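Local coordinates for beta-1,4-galactanase (Humicola insolens, PDB 1HJQ), which hydrolyses the beta-1,4-galactosidic linkages of type I arabinogalactans as a family 53 glycoside hydrolase, at residues S11-E16 with N62-R67; R228-M233 with K239-V244. One frame throughout, in Å; residues are numbered along the deposited sequence.

Contact 1: S11-E16 with N62-R67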
ATOM      1  N   SER A  11       1.759  -5.462  10.429  1.00 14.38           N
ATOM      2  CA  SER A  11       2.052  -5.492  11.855  1.00 14.54           C
ATOM      3  C   SER A  11       1.560  -6.723  12.611  1.00 15.95           C
ATOM      4  O   SER A  11       1.924  -6.926  13.774  1.00 16.48           O
ATOM      5  CB  SER A  11       1.446  -4.266  12.513  1.00 13.85           C
ATOM      6  OG  SER A  11       0.035  -4.353  12.461  1.00 12.62           O
ATOM      7  N   VAL A  12       0.754  -7.553  11.962  1.00 16.41           N
ATOM      8  CA  VAL A  12       0.179  -8.711  12.632  1.00 17.23           C
ATOM      9  C   VAL A  12       1.083  -9.536  13.562  1.00 18.18           C
ATOM     10  O   VAL A  12       0.698  -9.801  14.702  1.00 18.93           O
ATOM     11  CB  VAL A  12      -0.494  -9.652  11.620  1.00 16.90           C
ATOM     12  CG1 VAL A  12       0.535 -10.195  10.663  1.00 17.18           C
ATOM     13  CG2 VAL A  12      -1.215 -10.773  12.353  1.00 16.17           C
ATOM     14  N   MET A  13       2.266  -9.944  13.109  1.00 18.73           N
ATOM     15  CA  MET A  13       3.132 -10.751  13.973  1.00 18.85           C
ATOM     16  C   MET A  13       3.763  -9.961  15.109  1.00 18.65           C
ATOM     17  O   MET A  13       3.981 -10.494  16.192  1.00 18.15           O
ATOM     18  CB  MET A  13       4.225 -11.455  13.161  1.00 18.84           C
ATOM     19  CG  MET A  13       3.699 -12.601  12.319  1.00 20.42           C
ATOM     20  SD  MET A  13       4.980 -13.783  11.867  1.00 24.02           S
ATOM     21  CE  MET A  13       5.930 -12.823  10.676  1.00 23.97           C
ATOM     22  N   VAL A  14       4.065  -8.693  14.858  1.00 18.80           N
ATOM     23  CA  VAL A  14       4.651  -7.849  15.884  1.00 18.10           C
ATOM     24  C   VAL A  14       3.620  -7.743  16.995  1.00 18.65           C
ATOM     25  O   VAL A  14       3.961  -7.756  18.180  1.00 19.06           O
ATOM     26  CB  VAL A  14       4.988  -6.439  15.333  1.00 17.74           C
ATOM     27  CG1 VAL A  14       5.411  -5.525  16.449  1.00 14.26           C
ATOM     28  CG2 VAL A  14       6.095  -6.542  14.296  1.00 16.55           C
ATOM     29  N   GLU A  15       2.352  -7.657  16.611  1.00 18.99           N
ATOM     30  CA  GLU A  15       1.284  -7.566  17.598  1.00 19.99           C
ATOM     31  C   GLU A  15       1.099  -8.881  18.340  1.00 20.28           C
ATOM     32  O   GLU A  15       0.912  -8.890  19.560  1.00 20.61           O
ATOM     33  CB  GLU A  15      -0.030  -7.148  16.939  1.00 20.21           C
ATOM     34  CG  GLU A  15      -0.054  -5.689  16.534  1.00 20.97           C
ATOM     35  CD  GLU A  15       0.050  -4.761  17.727  1.00 22.46           C
ATOM     36  OE1 GLU A  15       1.023  -4.887  18.501  1.00 23.21           O
ATOM     37  OE2 GLU A  15      -0.842  -3.904  17.893  1.00 23.60           O
ATOM     38  N   GLU A  16       1.148  -9.992  17.610  1.00 20.02           N
ATOM     39  CA  GLU A  16       0.996 -11.291  18.250  1.00 20.28           C
ATOM     40  C   GLU A  16       2.123 -11.448  19.266  1.00 20.36           C
ATOM     41  O   GLU A  16       1.878 -11.827  20.411  1.00 20.52           O
ATOM     42  CB  GLU A  16       1.022 -12.422  17.214  1.00 19.61           C
ATOM     43  CG  GLU A  16      -0.187 -12.418  16.287  1.00 20.83           C
ATOM     44  CD  GLU A  16      -0.050 -13.368  15.096  1.00 22.68           C
ATOM     45  OE1 GLU A  16       1.065 -13.473  14.533  1.00 23.12           O
ATOM     46  OE2 GLU A  16      -1.064 -13.996  14.706  1.00 22.54           O
ATOM     47  N   ASN A  62       8.209 -11.511   5.954  1.00 19.89           N
ATOM     48  CA  ASN A  62       7.119 -11.436   4.993  1.00 20.66           C
ATOM     49  C   ASN A  62       6.748 -12.776   4.393  1.00 20.64           C
ATOM     50  O   ASN A  62       5.627 -12.953   3.919  1.00 21.35           O
ATOM     51  CB  ASN A  62       7.455 -10.431   3.892  1.00 21.33           C
ATOM     52  CG  ASN A  62       7.232  -9.000   4.334  1.00 21.97           C
ATOM     53  OD1 ASN A  62       6.091  -8.546   4.451  1.00 22.83           O
ATOM     54  ND2 ASN A  62       8.319  -8.286   4.604  1.00 21.26           N
ATOM     55  N   ILE A  63       7.677 -13.723   4.412  1.00 20.51           N
ATOM     56  CA  ILE A  63       7.386 -15.042   3.878  1.00 21.15           C
ATOM     57  C   ILE A  63       6.478 -15.812   4.825  1.00 22.04           C
ATOM     58  O   ILE A  63       5.605 -16.555   4.387  1.00 21.48           O
ATOM     59  CB  ILE A  63       8.668 -15.839   3.625  1.00 21.00           C
ATOM     60  CG1 ILE A  63       9.348 -15.281   2.377  1.00 21.56           C
ATOM     61  CG2 ILE A  63       8.351 -17.325   3.480  1.00 20.30           C
ATOM     62  CD1 ILE A  63      10.505 -16.097   1.892  1.00 24.73           C
ATOM     63  N   GLN A  64       6.677 -15.629   6.127  1.00 23.61           N
ATOM     64  CA  GLN A  64       5.836 -16.308   7.110  1.00 24.17           C
ATOM     65  C   GLN A  64       4.417 -15.764   6.959  1.00 23.80           C
ATOM     66  O   GLN A  64       3.442 -16.517   7.023  1.00 24.13           O
ATOM     67  CB  GLN A  64       6.349 -16.053   8.529  1.00 25.51           C
ATOM     68  CG  GLN A  64       6.280 -17.282   9.430  1.00 28.11           C
ATOM     69  CD  GLN A  64       6.836 -17.022  10.821  1.00 30.87           C
ATOM     70  OE1 GLN A  64       7.966 -16.540  10.972  1.00 32.28           O
ATOM     71  NE2 GLN A  64       6.047 -17.342  11.847  1.00 30.49           N
ATOM     72  N   LEU A  65       4.308 -14.456   6.739  1.00 22.79           N
ATOM     73  CA  LEU A  65       3.010 -13.813   6.561  1.00 22.69           C
ATOM     74  C   LEU A  65       2.309 -14.287   5.301  1.00 22.37           C
ATOM     75  O   LEU A  65       1.137 -14.661   5.330  1.00 21.16           O
ATOM     76  CB  LEU A  65       3.166 -12.296   6.495  1.00 22.67           C
ATOM     77  CG  LEU A  65       3.292 -11.587   7.838  1.00 22.91           C
ATOM     78  CD1 LEU A  65       3.295 -10.076   7.640  1.00 22.61           C
ATOM     79  CD2 LEU A  65       2.124 -12.001   8.702  1.00 23.21           C
ATOM     80  N   ALA A  66       3.033 -14.258   4.192  1.00 22.77           N
ATOM     81  CA  ALA A  66       2.482 -14.685   2.913  1.00 23.60           C
ATOM     82  C   ALA A  66       1.904 -16.089   3.031  1.00 23.80           C
ATOM     83  O   ALA A  66       0.733 -16.321   2.733  1.00 24.61           O
ATOM     84  CB  ALA A  66       3.565 -14.649   1.848  1.00 22.56           C
ATOM     85  N   ARG A  67       2.730 -17.024   3.479  1.00 23.89           N
ATOM     86  CA  ARG A  67       2.303 -18.398   3.625  1.00 23.72           C
ATOM     87  C   ARG A  67       0.993 -18.438   4.407  1.00 22.91           C
ATOM     88  O   ARG A  67       0.048 -19.121   4.014  1.00 23.38           O
ATOM     89  CB  ARG A  67       3.398 -19.197   4.326  1.00 25.02           C
ATOM     90  CG  ARG A  67       3.261 -20.696   4.208  1.00 27.27           C
ATOM     91  CD  ARG A  67       4.505 -21.373   4.742  1.00 29.99           C
ATOM     92  NE  ARG A  67       5.650 -21.214   3.847  1.00 31.72           N
ATOM     93  CZ  ARG A  67       6.915 -21.173   4.257  1.00 33.20           C
ATOM     94  NH1 ARG A  67       7.194 -21.271   5.552  1.00 34.54           N
ATOM     95  NH2 ARG A  67       7.902 -21.043   3.381  1.00 33.19           N
TER
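Helix 12-16 meets helix 62-67 through V12 and M13, the two axes running almost at right angles (98°), with the CA atoms of M13 and L65 the nearest pair at 8.0 Å. No hydrogen bond spans the gap, so side chains alone fill it. M13 does most of the reaching. Its CG lies anti to the carbonyl carbon and its chain bends at the thioether (chi3 -71°), which turns CE back onto Q64 CB, 3.9 Å away, and beside L65 CG. The sulfur meets the amide end of Q64, SD lying 3.7 Å from NE2. An unbranched thioether chain can help span the 11.4 Å between the axes and still fold its methyl onto Q64 and L65. L65 sends CD2 past M13 CG at 4.0 Å, while V12 CG1 lies 4.1 Å from L65 CD1. Cutting M13 back to an alanine would probably leave Q64 CB and one flank of L65 without apolar cover and open a gap between the helices. E16 forms a salt bridge with R68, one turn beyond Q64. The arrangement is helix-on-helix packing at the periphery of a TIM barrel: a short helix following the first strand lies across helix 59-71, which precedes strand 75-80.

Contact 2: R228-M233 with K239-V244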
ATOM      1  N   ARG A 228     -11.626  12.452 -10.177  1.00 23.51           N
ATOM      2  CA  ARG A 228     -11.099  13.105 -11.364  1.00 24.12           C
ATOM      3  C   ARG A 228      -9.678  12.674 -11.659  1.00 22.60           C
ATOM      4  O   ARG A 228      -9.327  12.397 -12.802  1.00 22.29           O
ATOM      5  CB  ARG A 228     -11.122  14.623 -11.192  1.00 26.08           C
ATOM      6  CG  ARG A 228     -10.444  15.373 -12.327  1.00 28.74           C
ATOM      7  CD  ARG A 228     -10.615  16.863 -12.140  1.00 32.53           C
ATOM      8  NE  ARG A 228     -11.690  17.452 -12.950  1.00 35.05           N
ATOM      9  CZ  ARG A 228     -12.900  16.926 -13.143  1.00 35.81           C
ATOM     10  NH1 ARG A 228     -13.244  15.758 -12.599  1.00 34.89           N
ATOM     11  NH2 ARG A 228     -13.788  17.594 -13.868  1.00 35.68           N
ATOM     12  N   SER A 229      -8.861  12.633 -10.614  1.00 21.63           N
ATOM     13  CA  SER A 229      -7.464  12.263 -10.746  1.00 20.08           C
ATOM     14  C   SER A 229      -7.330  10.878 -11.362  1.00 20.08           C
ATOM     15  O   SER A 229      -6.583  10.692 -12.324  1.00 20.65           O
ATOM     16  CB  SER A 229      -6.782  12.311  -9.382  1.00 18.35           C
ATOM     17  OG  SER A 229      -5.385  12.183  -9.520  1.00 16.92           O
ATOM     18  N   LEU A 230      -8.064   9.912 -10.819  1.00 19.40           N
ATOM     19  CA  LEU A 230      -8.018   8.555 -11.338  1.00 19.72           C
ATOM     20  C   LEU A 230      -8.409   8.525 -12.815  1.00 19.32           C
ATOM     21  O   LEU A 230      -7.723   7.906 -13.627  1.00 19.69           O
ATOM     22  CB  LEU A 230      -8.945   7.637 -10.531  1.00 19.46           C
ATOM     23  CG  LEU A 230      -8.613   7.564  -9.040  1.00 19.88           C
ATOM     24  CD1 LEU A 230      -9.528   6.580  -8.343  1.00 19.79           C
ATOM     25  CD2 LEU A 230      -7.164   7.158  -8.865  1.00 19.98           C
ATOM     26  N   ASN A 231      -9.506   9.194 -13.161  1.00 18.88           N
ATOM     27  CA  ASN A 231      -9.950   9.231 -14.549  1.00 19.39           C
ATOM     28  C   ASN A 231      -8.885   9.826 -15.451  1.00 19.17           C
ATOM     29  O   ASN A 231      -8.633   9.307 -16.543  1.00 18.65           O
ATOM     30  CB  ASN A 231     -11.240  10.032 -14.687  1.00 21.16           C
ATOM     31  CG  ASN A 231     -12.473   9.206 -14.371  1.00 22.77           C
ATOM     32  OD1 ASN A 231     -12.750   8.209 -15.044  1.00 24.70           O
ATOM     33  ND2 ASN A 231     -13.221   9.614 -13.350  1.00 22.39           N
ATOM     34  N   ASN A 232      -8.255  10.905 -14.990  1.00 18.55           N
ATOM     35  CA  ASN A 232      -7.204  11.551 -15.769  1.00 18.88           C
ATOM     36  C   ASN A 232      -6.012  10.617 -15.970  1.00 19.14           C
ATOM     37  O   ASN A 232      -5.466  10.516 -17.071  1.00 18.87           O
ATOM     38  CB  ASN A 232      -6.725  12.832 -15.084  1.00 18.18           C
ATOM     39  CG  ASN A 232      -7.782  13.919 -15.056  1.00 17.27           C
ATOM     40  OD1 ASN A 232      -8.793  13.843 -15.752  1.00 16.39           O
ATOM     41  ND2 ASN A 232      -7.543  14.949 -14.253  1.00 17.53           N
ATOM     42  N   MET A 233      -5.615   9.942 -14.897  1.00 19.41           N
ATOM     43  CA  MET A 233      -4.486   9.015 -14.935  1.00 19.32           C
ATOM     44  C   MET A 233      -4.768   7.873 -15.906  1.00 19.01           C
ATOM     45  O   MET A 233      -3.963   7.589 -16.799  1.00 19.12           O
ATOM     46  CB  MET A 233      -4.223   8.452 -13.533  1.00 19.07           C
ATOM     47  CG  MET A 233      -3.783   9.494 -12.509  1.00 19.14           C
ATOM     48  SD  MET A 233      -3.792   8.867 -10.803  1.00 20.32           S
ATOM     49  CE  MET A 233      -2.715   7.410 -10.964  1.00 18.43           C
ATOM     50  N   LYS A 239      -3.308   2.587 -17.334  1.00 17.85           N
ATOM     51  CA  LYS A 239      -2.943   1.569 -16.352  1.00 17.63           C
ATOM     52  C   LYS A 239      -4.074   1.310 -15.363  1.00 17.85           C
ATOM     53  O   LYS A 239      -4.934   2.169 -15.166  1.00 18.50           O
ATOM     54  CB  LYS A 239      -1.709   2.019 -15.578  1.00 17.55           C
ATOM     55  CG  LYS A 239      -0.494   2.259 -16.438  1.00 17.94           C
ATOM     56  CD  LYS A 239      -0.114   0.996 -17.170  1.00 16.46           C
ATOM     57  CE  LYS A 239       1.157   1.183 -17.951  1.00 15.72           C
ATOM     58  NZ  LYS A 239       1.420  -0.045 -18.735  1.00 14.95           N
ATOM     59  N   GLU A 240      -4.088   0.130 -14.745  1.00 18.15           N
ATOM     60  CA  GLU A 240      -5.116  -0.159 -13.742  1.00 17.71           C
ATOM     61  C   GLU A 240      -4.775   0.707 -12.527  1.00 17.20           C
ATOM     62  O   GLU A 240      -3.603   0.952 -12.226  1.00 16.65           O
ATOM     63  CB  GLU A 240      -5.120  -1.637 -13.341  1.00 18.54           C
ATOM     64  CG  GLU A 240      -5.562  -2.592 -14.435  1.00 19.75           C
ATOM     65  CD  GLU A 240      -5.834  -3.992 -13.904  1.00 21.54           C
ATOM     66  OE1 GLU A 240      -4.944  -4.559 -13.238  1.00 22.20           O
ATOM     67  OE2 GLU A 240      -6.938  -4.526 -14.148  1.00 22.32           O
ATOM     68  N   VAL A 241      -5.800   1.167 -11.828  1.00 16.58           N
ATOM     69  CA  VAL A 241      -5.593   2.042 -10.686  1.00 16.43           C
ATOM     70  C   VAL A 241      -6.161   1.473  -9.390  1.00 16.49           C
ATOM     71  O   VAL A 241      -7.035   0.602  -9.410  1.00 17.65           O
ATOM     72  CB  VAL A 241      -6.233   3.414 -10.984  1.00 15.61           C
ATOM     73  CG1 VAL A 241      -6.241   4.265  -9.762  1.00 18.02           C
ATOM     74  CG2 VAL A 241      -5.460   4.104 -12.078  1.00 16.25           C
ATOM     75  N   ALA A 242      -5.668   1.967  -8.257  1.00 15.29           N
ATOM     76  CA  ALA A 242      -6.154   1.489  -6.972  1.00 14.61           C
ATOM     77  C   ALA A 242      -5.706   2.347  -5.805  1.00 14.36           C
ATOM     78  O   ALA A 242      -4.626   2.945  -5.830  1.00 14.40           O
ATOM     79  CB  ALA A 242      -5.695   0.048  -6.745  1.00 13.84           C
ATOM     80  N   VAL A 243      -6.556   2.420  -4.788  1.00 13.93           N
ATOM     81  CA  VAL A 243      -6.223   3.150  -3.576  1.00 13.97           C
ATOM     82  C   VAL A 243      -5.564   2.077  -2.728  1.00 14.45           C
ATOM     83  O   VAL A 243      -6.219   1.129  -2.284  1.00 14.26           O
ATOM     84  CB  VAL A 243      -7.472   3.670  -2.856  1.00 13.53           C
ATOM     85  CG1 VAL A 243      -7.109   4.113  -1.456  1.00 13.12           C
ATOM     86  CG2 VAL A 243      -8.067   4.824  -3.634  1.00 12.97           C
ATOM     87  N   VAL A 244      -4.260   2.206  -2.533  1.00 14.89           N
ATOM     88  CA  VAL A 244      -3.526   1.214  -1.771  1.00 15.31           C
ATOM     89  C   VAL A 244      -3.368   1.583  -0.302  1.00 16.07           C
ATOM     90  O   VAL A 244      -2.756   0.842   0.468  1.00 15.82           O
ATOM     91  CB  VAL A 244      -2.146   0.967  -2.411  1.00 14.62           C
ATOM     92  CG1 VAL A 244      -2.337   0.536  -3.849  1.00 14.64           C
ATOM     93  CG2 VAL A 244      -1.309   2.216  -2.362  1.00 12.98           C
TER
HETATM   94  O   HOH W   1      -2.832   4.865 -16.023  1.00 27.51           O
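L230 and M233, three residues apart on helix 228-233, present their side chains to V241 of strand 240-244, where the CA atoms of L230 and V241 approach to 7.0 Å. L230 has CG anti to its carbonyl carbon (chi1 -59°) and an extended second torsion, and its end lies against V241 CG1, L230 CG being 4.1 Å from that methyl; the exact position of CD2 is doubtful. The two side chains cross at a slant, CG and one arm of the leucine lying against a single valine methyl. V241 holds CG1 anti to its backbone N (chi1 171°) and CG2 anti to its carbonyl carbon; this rotation turns CG1 to L230 and CG2 to M233. The methionine comes to V241 more loosely: its CE stops 4.4 Å from V241 CG2. A beta-branched valine suits the strand, and its two methyls let one residue serve two helix positions, while leucine and methionine have the length to span from helix to sheet. Near the turn between the elements the contact becomes polar. A water donates to M233 O at 3.0 Å and accepts from K239 N at 2.7 Å, tying the backbones where no direct hydrogen bond joins them. K239 turns its chain away from the helix, its NZ bonding to the carbonyl oxygens of M203 and F206. Helix 223-237 thus covers strand 240-245, which runs parallel between strands 208-212 and 290-296 in the barrel; L230 also touches V283 of helix 270-286, and M233 reaches W185 of helix 185-198 and M209 of strand 208-212.

Overall arrangement
Both contacts are largely buried and apolar, lie away from the catalytic glutamates and belong to one TIM barrel, yet they share no element. They sit on opposite sides of the chain's centre, with their own centres 29 Å apart and nearest atoms about 13 Å apart. Contact 1 joins two helices outside the barrel wall and includes an exposed glutamine whose amide lies beside a methionine sulfur. Contact 2 joins a helix to a barrel strand close to it in sequence; its touching residues are all buried and aliphatic or thioether, and a water links the two backbones. A methionine takes part in each, closely in contact 1 and more loosely in contact 2, alongside branched aliphatic residues.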